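Local coordinates for protein secreted effector CSEP0064 (Blumeria graminis f. sp. hordei, PDB 6FMB) that acts as a secreted virulence effector, a non-catalytic RNase homologue that binds host RNA and inhibits the degradation of host ribosomal RNA induced by ribosome-inactivating proteins, at residues D8-P13 with V68-L73. Sequence-based numbering, arbitrary orientation.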
ATOM      1  N   ASP A   8       3.742 -13.394  -0.992  1.00 20.43           N
ATOM      2  CA  ASP A   8       4.370 -14.409  -1.841  1.00 22.63           C
ATOM      3  C   ASP A   8       5.674 -14.964  -1.217  1.00 23.79           C
ATOM      4  O   ASP A   8       6.671 -15.138  -1.906  1.00 27.80           O
ATOM      5  CB  ASP A   8       4.634 -13.751  -3.217  1.00 26.22           C
ATOM      6  CG  ASP A   8       4.559 -14.711  -4.404  1.00 27.54           C
ATOM      7  OD1 ASP A   8       4.339 -15.932  -4.255  1.00 28.49           O
ATOM      8  OD2 ASP A   8       4.745 -14.195  -5.523  1.00 29.23           O
ATOM      9  N   GLY A   9       5.660 -15.209   0.089  1.00 19.95           N
ATOM     10  CA  GLY A   9       6.836 -15.766   0.790  1.00 18.14           C
ATOM     11  C   GLY A   9       7.849 -14.784   1.388  1.00 15.33           C
ATOM     12  O   GLY A   9       8.904 -15.209   1.873  1.00 16.80           O
ATOM     13  N   THR A  10       7.540 -13.495   1.354  1.00 15.88           N
ATOM     14  CA  THR A  10       8.365 -12.424   1.933  1.00 14.52           C
ATOM     15  C   THR A  10       7.509 -11.678   2.953  1.00 13.02           C
ATOM     16  O   THR A  10       6.379 -11.300   2.656  1.00 14.15           O
ATOM     17  CB  THR A  10       8.884 -11.458   0.831  1.00 15.85           C
ATOM     18  OG1 THR A  10       9.757 -12.163  -0.077  1.00 18.64           O
ATOM     19  CG2 THR A  10       9.652 -10.290   1.428  1.00 17.34           C
ATOM     20  N   GLU A  11       8.051 -11.483   4.163  1.00 11.53           N
ATOM     21  CA  GLU A  11       7.354 -10.718   5.192  1.00 11.47           C
ATOM     22  C   GLU A  11       7.487  -9.212   4.952  1.00 11.22           C
ATOM     23  O   GLU A  11       8.610  -8.701   4.811  1.00 12.18           O
ATOM     24  CB  GLU A  11       7.927 -11.058   6.573  1.00 11.62           C
ATOM     25  CG  GLU A  11       7.361 -10.162   7.652  1.00 12.65           C
ATOM     26  CD  GLU A  11       7.683 -10.587   9.056  1.00 15.94           C
ATOM     27  OE1 GLU A  11       7.998 -11.772   9.267  1.00 21.98           O
ATOM     28  OE2 GLU A  11       7.563  -9.736   9.950  1.00 18.41           O
ATOM     29  N   ILE A  12       6.347  -8.525   4.942  1.00 10.47           N
ATOM     30  CA  ILE A  12       6.315  -7.063   4.976  1.00 10.61           C
ATOM     31  C   ILE A  12       5.948  -6.673   6.410  1.00 10.93           C
ATOM     32  O   ILE A  12       4.840  -6.997   6.880  1.00 12.06           O
ATOM     33  CB  ILE A  12       5.276  -6.486   3.995  1.00 11.17           C
ATOM     34  CG1 ILE A  12       5.484  -6.991   2.557  1.00 13.45           C
ATOM     35  CG2 ILE A  12       5.293  -4.953   4.061  1.00 11.38           C
ATOM     36  CD1 ILE A  12       6.854  -6.819   1.977  1.00 14.44           C
ATOM     37  N   PRO A  13       6.879  -5.984   7.111  1.00 12.81           N
ATOM     38  CA  PRO A  13       6.586  -5.598   8.479  1.00 14.31           C
ATOM     39  C   PRO A  13       5.313  -4.753   8.625  1.00 11.91           C
ATOM     40  O   PRO A  13       5.095  -3.844   7.838  1.00 11.24           O
ATOM     41  CB  PRO A  13       7.818  -4.751   8.861  1.00 16.76           C
ATOM     42  CG  PRO A  13       8.919  -5.182   7.971  1.00 15.32           C
ATOM     43  CD  PRO A  13       8.237  -5.577   6.699  1.00 13.39           C
ATOM     44  N   VAL A  68       8.956  -0.442  -7.989  1.00 12.33           N
ATOM     45  CA  VAL A  68       7.891  -0.792  -7.038  1.00 11.76           C
ATOM     46  C   VAL A  68       7.690  -2.311  -7.105  1.00 12.11           C
ATOM     47  O   VAL A  68       7.389  -2.849  -8.156  1.00 15.48           O
ATOM     48  CB  VAL A  68       6.585  -0.030  -7.365  1.00 12.19           C
ATOM     49  CG1 VAL A  68       5.401  -0.524  -6.543  1.00 13.10           C
ATOM     50  CG2 VAL A  68       6.790   1.460  -7.166  1.00 13.99           C
ATOM     51  N   LYS A  69       7.947  -2.976  -5.985  1.00 11.79           N
ATOM     52  CA  LYS A  69       7.792  -4.431  -5.816  1.00 14.14           C
ATOM     53  C   LYS A  69       6.572  -4.807  -4.972  1.00 14.17           C
ATOM     54  O   LYS A  69       5.968  -5.861  -5.202  1.00 17.47           O
ATOM     55  CB  LYS A  69       9.023  -5.026  -5.125  1.00 18.49           C
ATOM     56  CG  LYS A  69      10.276  -5.113  -5.999  1.00 24.30           C
ATOM     57  CD  LYS A  69      11.510  -5.623  -5.247  1.00 33.55           C
ATOM     58  CE  LYS A  69      11.216  -6.875  -4.421  1.00 36.73           C
ATOM     59  NZ  LYS A  69      12.422  -7.634  -3.967  1.00 39.18           N
ATOM     60  N   TYR A  70       6.284  -3.998  -3.947  1.00 10.15           N
ATOM     61  CA  TYR A  70       5.110  -4.141  -3.076  1.00  9.81           C
ATOM     62  C   TYR A  70       4.420  -2.799  -2.953  1.00  9.18           C
ATOM     63  O   TYR A  70       5.069  -1.747  -3.015  1.00  9.42           O
ATOM     64  CB  TYR A  70       5.499  -4.624  -1.660  1.00 11.02           C
ATOM     65  CG  TYR A  70       6.462  -5.793  -1.677  1.00 11.57           C
ATOM     66  CD1 TYR A  70       6.004  -7.082  -1.931  1.00 12.57           C
ATOM     67  CD2 TYR A  70       7.834  -5.613  -1.487  1.00 12.58           C
ATOM     68  CE1 TYR A  70       6.868  -8.164  -1.968  1.00 15.26           C
ATOM     69  CE2 TYR A  70       8.708  -6.701  -1.525  1.00 15.10           C
ATOM     70  CZ  TYR A  70       8.212  -7.969  -1.782  1.00 15.82           C
ATOM     71  OH  TYR A  70       9.040  -9.062  -1.847  1.00 21.23           O
ATOM     72  N   TYR A  71       3.107  -2.827  -2.739  1.00  8.96           N
ATOM     73  CA  TYR A  71       2.363  -1.587  -2.529  1.00  9.49           C
ATOM     74  C   TYR A  71       1.128  -1.832  -1.704  1.00  9.08           C
ATOM     75  O   TYR A  71       0.654  -2.962  -1.593  1.00  9.98           O
ATOM     76  CB  TYR A  71       1.994  -0.912  -3.862  1.00 10.29           C
ATOM     77  CG  TYR A  71       1.104  -1.730  -4.789  1.00 10.11           C
ATOM     78  CD1 TYR A  71      -0.285  -1.640  -4.703  1.00 11.23           C
ATOM     79  CD2 TYR A  71       1.649  -2.535  -5.793  1.00 11.36           C
ATOM     80  CE1 TYR A  71      -1.093  -2.360  -5.559  1.00 12.61           C
ATOM     81  CE2 TYR A  71       0.832  -3.254  -6.662  1.00 12.09           C
ATOM     82  CZ  TYR A  71      -0.535  -3.172  -6.532  1.00 13.74           C
ATOM     83  OH  TYR A  71      -1.345  -3.891  -7.391  1.00 17.35           O
ATOM     84  N   ILE A  72       0.599  -0.761  -1.113  1.00  9.14           N
ATOM     85  CA  ILE A  72      -0.680  -0.807  -0.417  1.00  9.47           C
ATOM     86  C   ILE A  72      -1.751  -0.090  -1.230  1.00  9.28           C
ATOM     87  O   ILE A  72      -1.452   0.796  -2.033  1.00  9.38           O
ATOM     88  CB  ILE A  72      -0.580  -0.215   1.014  1.00 10.37           C
ATOM     89  CG1 ILE A  72      -0.479   1.317   1.031  1.00 11.06           C
ATOM     90  CG2 ILE A  72       0.603  -0.834   1.756  1.00 11.32           C
ATOM     91  CD1 ILE A  72      -0.866   1.894   2.373  1.00 12.26           C
ATOM     92  N   LEU A  73      -2.991  -0.492  -0.978  1.00  9.70           N
ATOM     93  CA  LEU A  73      -4.177   0.301  -1.330  1.00  9.97           C
ATOM     94  C   LEU A  73      -4.900   0.594  -0.023  1.00  9.67           C
ATOM     95  O   LEU A  73      -5.108  -0.322   0.799  1.00 10.37           O
ATOM     96  CB  LEU A  73      -5.103  -0.439  -2.294  1.00 11.02           C
ATOM     97  CG  LEU A  73      -4.541  -0.802  -3.668  1.00 12.98           C
ATOM     98  CD1 LEU A  73      -5.552  -1.598  -4.471  1.00 15.05           C
ATOM     99  CD2 LEU A  73      -4.138   0.425  -4.452  1.00 14.83           C
TER
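The phenol of Tyr70 reaches from one beta-sheet to another and presents one face to the terminal methyl of Ile12. CD1 of Ile12 sits 3.7 Å from the centroid of the Tyr70 ring and only 9° off its normal, a CH-pi contact almost exactly over the middle of the face. Its distances to the six ring carbons are therefore nearly equal, from 3.8 Å between Ile12 CD1 and Tyr70 CG to 4.2 Å between Ile12 CD1 and Tyr70 CZ. In Ile12, CG1 stands anti to the carbonyl carbon (chi1 -55°), and the bend at chi2 (-53°) brings CD1 over the ring. Both residues are buried, and both also touch Cys7, whose disulfide to Cys93 links strand 4-7 to the residue just before strand 94-96. In this RNase-like fold, strand 10-13 forms an edge of the three-stranded antiparallel sheet, while strand 70-75 runs inside the four-stranded antiparallel sheet; the aromatic side chain bridges the two. Packing thins toward the hydroxyl end. There Thr10, partly exposed, crosses the tyrosine side chain at about a right angle, its CB, OG1 and CG2 all 3.6 Å from Tyr70 OH in van der Waals contact. Asp58, from the loop after strand 51-56, touches both Thr10 and Ile12. Beyond Thr10 the turn at Asp8 and Gly9 is exposed, with Asp6 OD1 accepting a hydrogen bond from Gly9 N.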